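Local coordinates for CrtC domain-containing protein (Fusarium vanettenii 77-13-4, PDB 7A0Q) that probably catalyses the hydration of kievitone, a plant defence isoflavonoid, as a secreted fungal hydratase built from two lipocalin-like domains, at residues T229-I237 and R248-N256. Numbering follows the deposited sequence.
Sequences TEYKISAWI and RFATIRGAN. With NAG (2-acetamido-2-deoxy-beta-D-glucopyranose), chain C.
R253 turns its guanidinium back across the hairpin to the backbone of E230, where NH2 donates to E230 O at 2.8 Å (N-H...O 153°), the oxygen lying at the guanidinium edge, somewhat tilted from its plane. Bends at chi2 and chi3 (-137° and 76°) bring the group over K232, whose CG lies against one guanidinium face, 3.5 Å from NH2. The same NH2 forms a salt bridge with E31, and NH1 reaches G156 O. Between strands 232-237 and 248-253, six backbone hydrogen bonds join the antiparallel pairs K232-R253, S234-T251 and W236-F249. On the face carrying these pairs, a water donates to S234 O and accepts from T251 OG1, both at 2.7 Å, and lies in the plane of the W236 indole at its edge. F249 CE1 packs on W236 CB, 3.8 Å away. On the other face I233 and I252 run side by side, CG1 to CG1 at 3.9 Å; I233 CG2 meets A250 CB, which meets A235 CB, and I252 CG2 touches Y231 CD1. The mixed polar and aromatic face meets strands 158-168 and 202-210, where hydrogen bonds of S234 OG with N160, T251 OG1 with G161 N and W236 NE1 with E175 OE1 probably help join the two domains.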
ATOM      1  N   THR A 229      -0.110  -5.485  18.693  1.00 26.85           N
ATOM      2  CA  THR A 229      -0.417  -4.105  19.045  1.00 25.18           C
ATOM      3  C   THR A 229      -1.411  -3.522  18.054  1.00 20.30           C
ATOM      4  O   THR A 229      -1.740  -4.131  17.037  1.00 22.48           O
ATOM      5  CB  THR A 229       0.832  -3.215  19.033  1.00 24.09           C
ATOM      6  OG1 THR A 229       1.239  -3.003  17.671  1.00 19.01           O
ATOM      7  CG2 THR A 229       1.990  -3.847  19.825  1.00 24.56           C
ATOM      8  N   GLU A 230      -1.844  -2.296  18.344  1.00 20.42           N
ATOM      9  CA  GLU A 230      -2.674  -1.521  17.431  1.00 17.48           C
ATOM     10  C   GLU A 230      -1.857  -0.579  16.548  1.00 15.59           C
ATOM     11  O   GLU A 230      -2.443   0.252  15.849  1.00 17.94           O
ATOM     12  CB  GLU A 230      -3.707  -0.718  18.211  1.00 19.44           C
ATOM     13  CG  GLU A 230      -4.734  -1.590  18.904  1.00 23.04           C
ATOM     14  CD  GLU A 230      -5.881  -0.788  19.465  1.00 26.64           C
ATOM     15  OE1 GLU A 230      -6.308  -1.079  20.604  1.00 28.51           O
ATOM     16  OE2 GLU A 230      -6.359   0.134  18.766  1.00 27.49           O
ATOM     17  N   TYR A 231      -0.531  -0.695  16.552  1.00 16.15           N
ATOM     18  CA  TYR A 231       0.304   0.208  15.768  1.00 16.39           C
ATOM     19  C   TYR A 231       0.228  -0.111  14.278  1.00 17.88           C
ATOM     20  O   TYR A 231       0.463  -1.247  13.856  1.00 18.42           O
ATOM     21  CB  TYR A 231       1.758   0.104  16.232  1.00 16.89           C
ATOM     22  CG  TYR A 231       2.029   0.692  17.596  1.00 19.03           C
ATOM     23  CD1 TYR A 231       1.688   2.009  17.889  1.00 18.42           C
ATOM     24  CD2 TYR A 231       2.634  -0.069  18.592  1.00 19.60           C
ATOM     25  CE1 TYR A 231       1.945   2.560  19.140  1.00 18.89           C
ATOM     26  CE2 TYR A 231       2.891   0.476  19.848  1.00 19.92           C
ATOM     27  CZ  TYR A 231       2.549   1.789  20.110  1.00 24.45           C
ATOM     28  OH  TYR A 231       2.808   2.338  21.357  1.00 27.02           O
ATOM     29  N   LYS A 232      -0.064   0.909  13.473  1.00 14.75           N
ATOM     30  CA  LYS A 232      -0.022   0.799  12.021  1.00 18.10           C
ATOM     31  C   LYS A 232       0.885   1.905  11.516  1.00 14.38           C
ATOM     32  O   LYS A 232       0.681   3.078  11.851  1.00 16.86           O
ATOM     33  CB  LYS A 232      -1.425   0.915  11.402  1.00 17.79           C
ATOM     34  CG  LYS A 232      -2.451  -0.083  11.953  1.00 15.94           C
ATOM     35  CD  LYS A 232      -2.007  -1.527  11.683  1.00 18.84           C
ATOM     36  CE  LYS A 232      -3.001  -2.530  12.234  1.00 22.72           C
ATOM     37  NZ  LYS A 232      -2.496  -3.941  12.113  1.00 21.73           N
ATOM     38  N   ILE A 233       1.891   1.540  10.729  1.00 14.85           N
ATOM     39  CA  ILE A 233       2.962   2.459  10.363  1.00 13.61           C
ATOM     40  C   ILE A 233       2.948   2.684   8.858  1.00 15.27           C
ATOM     41  O   ILE A 233       2.969   1.725   8.081  1.00 14.58           O
ATOM     42  CB  ILE A 233       4.333   1.927  10.800  1.00 16.51           C
ATOM     43  CG1 ILE A 233       4.315   1.642  12.297  1.00 19.51           C
ATOM     44  CG2 ILE A 233       5.437   2.930  10.418  1.00 18.28           C
ATOM     45  CD1 ILE A 233       5.582   1.001  12.795  1.00 20.06           C
ATOM     46  N   SER A 234       2.975   3.956   8.459  1.00 14.09           N
ATOM     47  CA  SER A 234       3.071   4.358   7.057  1.00 13.90           C
ATOM     48  C   SER A 234       4.260   5.305   6.954  1.00 13.04           C
ATOM     49  O   SER A 234       4.203   6.424   7.462  1.00 14.62           O
ATOM     50  CB  SER A 234       1.771   5.031   6.607  1.00 15.26           C
ATOM     51  OG  SER A 234       1.851   5.564   5.301  1.00 14.57           O
ATOM     52  N   ALA A 235       5.359   4.844   6.347  1.00 13.32           N
ATOM     53  CA  ALA A 235       6.636   5.549   6.429  1.00 13.55           C
ATOM     54  C   ALA A 235       7.153   5.881   5.040  1.00 14.36           C
ATOM     55  O   ALA A 235       7.202   5.010   4.166  1.00 15.24           O
ATOM     56  CB  ALA A 235       7.678   4.704   7.178  1.00 15.71           C
ATOM     57  N   TRP A 236       7.603   7.124   4.861  1.00 14.25           N
ATOM     58  CA  TRP A 236       8.086   7.610   3.572  1.00 13.71           C
ATOM     59  C   TRP A 236       9.541   8.054   3.670  1.00 13.37           C
ATOM     60  O   TRP A 236       9.919   8.770   4.603  1.00 14.65           O
ATOM     61  CB  TRP A 236       7.269   8.811   3.086  1.00 15.20           C
ATOM     62  CG  TRP A 236       5.877   8.501   2.596  1.00 15.43           C
ATOM     63  CD1 TRP A 236       4.732   8.521   3.330  1.00 14.05           C
ATOM     64  CD2 TRP A 236       5.500   8.197   1.253  1.00 16.14           C
ATOM     65  NE1 TRP A 236       3.646   8.212   2.523  1.00 13.36           N
ATOM     66  CE2 TRP A 236       4.096   8.011   1.242  1.00 14.15           C
ATOM     67  CE3 TRP A 236       6.214   8.041   0.056  1.00 16.69           C
ATOM     68  CZ2 TRP A 236       3.398   7.698   0.076  1.00 14.79           C
ATOM     69  CZ3 TRP A 236       5.518   7.738  -1.098  1.00 15.71           C
ATOM     70  CH2 TRP A 236       4.123   7.566  -1.081  1.00 14.49           C
ATOM     71  N   ILE A 237      10.334   7.695   2.657  1.00 14.28           N
ATOM     72  CA  ILE A 237      11.719   8.167   2.537  1.00 13.85           C
ATOM     73  C   ILE A 237      11.942   8.615   1.097  1.00 15.09           C
ATOM     74  O   ILE A 237      11.723   7.839   0.163  1.00 15.04           O
ATOM     75  CB  ILE A 237      12.739   7.082   2.923  1.00 17.04           C
ATOM     76  CG1 ILE A 237      12.410   6.483   4.291  1.00 14.60           C
ATOM     77  CG2 ILE A 237      14.151   7.665   2.921  1.00 17.88           C
ATOM     78  CD1 ILE A 237      11.583   5.210   4.196  1.00 17.11           C
ATOM     79  N   ARG A 248      12.130  11.810   5.611  1.00 14.04           N
ATOM     80  CA  ARG A 248      12.343  10.490   6.201  1.00 16.64           C
ATOM     81  C   ARG A 248      11.510  10.449   7.483  1.00 17.44           C
ATOM     82  O   ARG A 248      11.947  10.943   8.527  1.00 16.87           O
ATOM     83  CB  ARG A 248      13.828  10.228   6.459  1.00 15.42           C
ATOM     84  CG  ARG A 248      14.597  11.417   7.056  1.00 17.94           C
ATOM     85  CD  ARG A 248      16.086  11.108   7.217  1.00 17.47           C
ATOM     86  NE  ARG A 248      16.801  12.221   7.846  1.00 22.41           N
ATOM     87  CZ  ARG A 248      16.888  12.419   9.158  1.00 23.28           C
ATOM     88  NH1 ARG A 248      16.304  11.587  10.011  1.00 24.75           N
ATOM     89  NH2 ARG A 248      17.565  13.460   9.623  1.00 23.42           N
ATOM     90  N   PHE A 249      10.301   9.897   7.388  1.00 15.03           N
ATOM     91  CA  PHE A 249       9.406  10.018   8.531  1.00 15.20           C
ATOM     92  C   PHE A 249       8.355   8.917   8.489  1.00 15.39           C
ATOM     93  O   PHE A 249       8.082   8.318   7.447  1.00 15.33           O
ATOM     94  CB  PHE A 249       8.744  11.411   8.590  1.00 15.33           C
ATOM     95  CG  PHE A 249       7.523  11.563   7.706  1.00 14.78           C
ATOM     96  CD1 PHE A 249       7.628  11.511   6.319  1.00 15.88           C
ATOM     97  CD2 PHE A 249       6.268  11.757   8.272  1.00 15.28           C
ATOM     98  CE1 PHE A 249       6.485  11.663   5.510  1.00 14.80           C
ATOM     99  CE2 PHE A 249       5.140  11.912   7.480  1.00 14.72           C
ATOM    100  CZ  PHE A 249       5.245  11.859   6.106  1.00 15.78           C
ATOM    101  N   ALA A 250       7.793   8.649   9.663  1.00 14.28           N
ATOM    102  CA  ALA A 250       6.701   7.701   9.812  1.00 13.78           C
ATOM    103  C   ALA A 250       5.495   8.418  10.392  1.00 13.58           C
ATOM    104  O   ALA A 250       5.632   9.252  11.295  1.00 14.57           O
ATOM    105  CB  ALA A 250       7.108   6.530  10.728  1.00 16.77           C
ATOM    106  N   THR A 251       4.313   8.083   9.860  1.00 13.86           N
ATOM    107  CA  THR A 251       3.049   8.336  10.538  1.00 13.07           C
ATOM    108  C   THR A 251       2.609   7.019  11.157  1.00 13.01           C
ATOM    109  O   THR A 251       2.504   6.005  10.463  1.00 15.29           O
ATOM    110  CB  THR A 251       1.971   8.859   9.587  1.00 13.85           C
ATOM    111  OG1 THR A 251       2.447  10.021   8.885  1.00 13.78           O
ATOM    112  CG2 THR A 251       0.717   9.223  10.386  1.00 14.61           C
ATOM    113  N   ILE A 252       2.402   7.023  12.460  1.00 13.48           N
ATOM    114  CA  ILE A 252       2.026   5.815  13.174  1.00 14.07           C
ATOM    115  C   ILE A 252       0.670   6.052  13.808  1.00 14.22           C
ATOM    116  O   ILE A 252       0.514   6.965  14.623  1.00 17.36           O
ATOM    117  CB  ILE A 252       3.063   5.435  14.239  1.00 15.22           C
ATOM    118  CG1 ILE A 252       4.447   5.288  13.595  1.00 15.88           C
ATOM    119  CG2 ILE A 252       2.589   4.164  14.973  1.00 16.02           C
ATOM    120  CD1 ILE A 252       5.551   4.893  14.572  1.00 17.72           C
ATOM    121  N   ARG A 253      -0.313   5.236  13.428  1.00 13.59           N
ATOM    122  CA  ARG A 253      -1.601   5.245  14.095  1.00 14.73           C
ATOM    123  C   ARG A 253      -1.557   4.211  15.207  1.00 16.69           C
ATOM    124  O   ARG A 253      -1.219   3.052  14.959  1.00 17.85           O
ATOM    125  CB  ARG A 253      -2.729   4.930  13.113  1.00 15.81           C
ATOM    126  CG  ARG A 253      -4.119   5.047  13.728  1.00 15.63           C
ATOM    127  CD  ARG A 253      -5.006   3.872  13.278  1.00 17.22           C
ATOM    128  NE  ARG A 253      -4.678   2.634  13.986  1.00 16.85           N
ATOM    129  CZ  ARG A 253      -5.249   1.452  13.740  1.00 16.30           C
ATOM    130  NH1 ARG A 253      -6.172   1.320  12.786  1.00 16.05           N
ATOM    131  NH2 ARG A 253      -4.893   0.387  14.448  1.00 16.38           N
ATOM    132  N   GLY A 254      -1.861   4.639  16.421  1.00 16.09           N
ATOM    133  CA  GLY A 254      -1.955   3.740  17.550  1.00 18.49           C
ATOM    134  C   GLY A 254      -3.393   3.439  17.918  1.00 16.87           C
ATOM    135  O   GLY A 254      -4.282   3.363  17.058  1.00 18.79           O
ATOM    136  N   ALA A 255      -3.619   3.245  19.214  1.00 17.25           N
ATOM    137  CA  ALA A 255      -4.957   3.069  19.746  1.00 18.84           C
ATOM    138  C   ALA A 255      -5.644   4.419  19.918  1.00 20.17           C
ATOM    139  O   ALA A 255      -4.998   5.461  20.036  1.00 19.68           O
ATOM    140  CB  ALA A 255      -4.901   2.334  21.090  1.00 21.61           C
ATOM    141  N   ASN A 256      -6.979   4.390  19.933  1.00 20.46           N
ATOM    142  CA  ASN A 256      -7.784   5.555  20.308  1.00 21.37           C
ATOM    143  C   ASN A 256      -7.492   6.771  19.424  1.00 20.47           C
ATOM    144  O   ASN A 256      -7.536   7.912  19.888  1.00 22.05           O
ATOM    145  CB  ASN A 256      -7.579   5.891  21.790  1.00 26.09           C
ATOM    146  CG  ASN A 256      -7.896   4.706  22.701  1.00 29.82           C
ATOM    147  OD1 ASN A 256      -9.037   4.252  22.764  1.00 32.84           O
ATOM    148  ND2 ASN A 256      -6.885   4.201  23.402  1.00 30.61           N
TER
HETATM  149  C1  NAG C   1      16.478   6.852  -4.628  1.00 22.12           C
HETATM  150  C2  NAG C   1      16.776   6.061  -3.367  1.00 21.98           C
HETATM  151  C3  NAG C   1      18.258   6.182  -3.005  1.00 19.98           C
HETATM  152  C4  NAG C   1      19.163   5.859  -4.188  1.00 26.40           C
HETATM  153  C5  NAG C   1      18.732   6.596  -5.448  1.00 23.96           C
HETATM  154  C6  NAG C   1      19.437   6.085  -6.682  1.00 27.91           C
HETATM  155  C7  NAG C   1      15.078   5.756  -1.615  1.00 21.58           C
HETATM  156  C8  NAG C   1      14.387   6.392  -0.451  1.00 24.00           C
HETATM  157  N2  NAG C   1      15.967   6.521  -2.250  1.00 21.65           N
HETATM  158  O3  NAG C   1      18.531   5.293  -1.926  1.00 23.45           O
HETATM  159  O4  NAG C   1      20.478   6.313  -3.882  1.00 30.57           O
HETATM  160  O5  NAG C   1      17.329   6.404  -5.686  1.00 24.44           O
HETATM  161  O6  NAG C   1      19.197   4.694  -6.856  1.00 27.30           O
HETATM  162  O7  NAG C   1      14.825   4.611  -1.977  1.00 22.65           O
HETATM  163  O   HOH W   1       3.567   8.952   6.712  1.00 15.99           O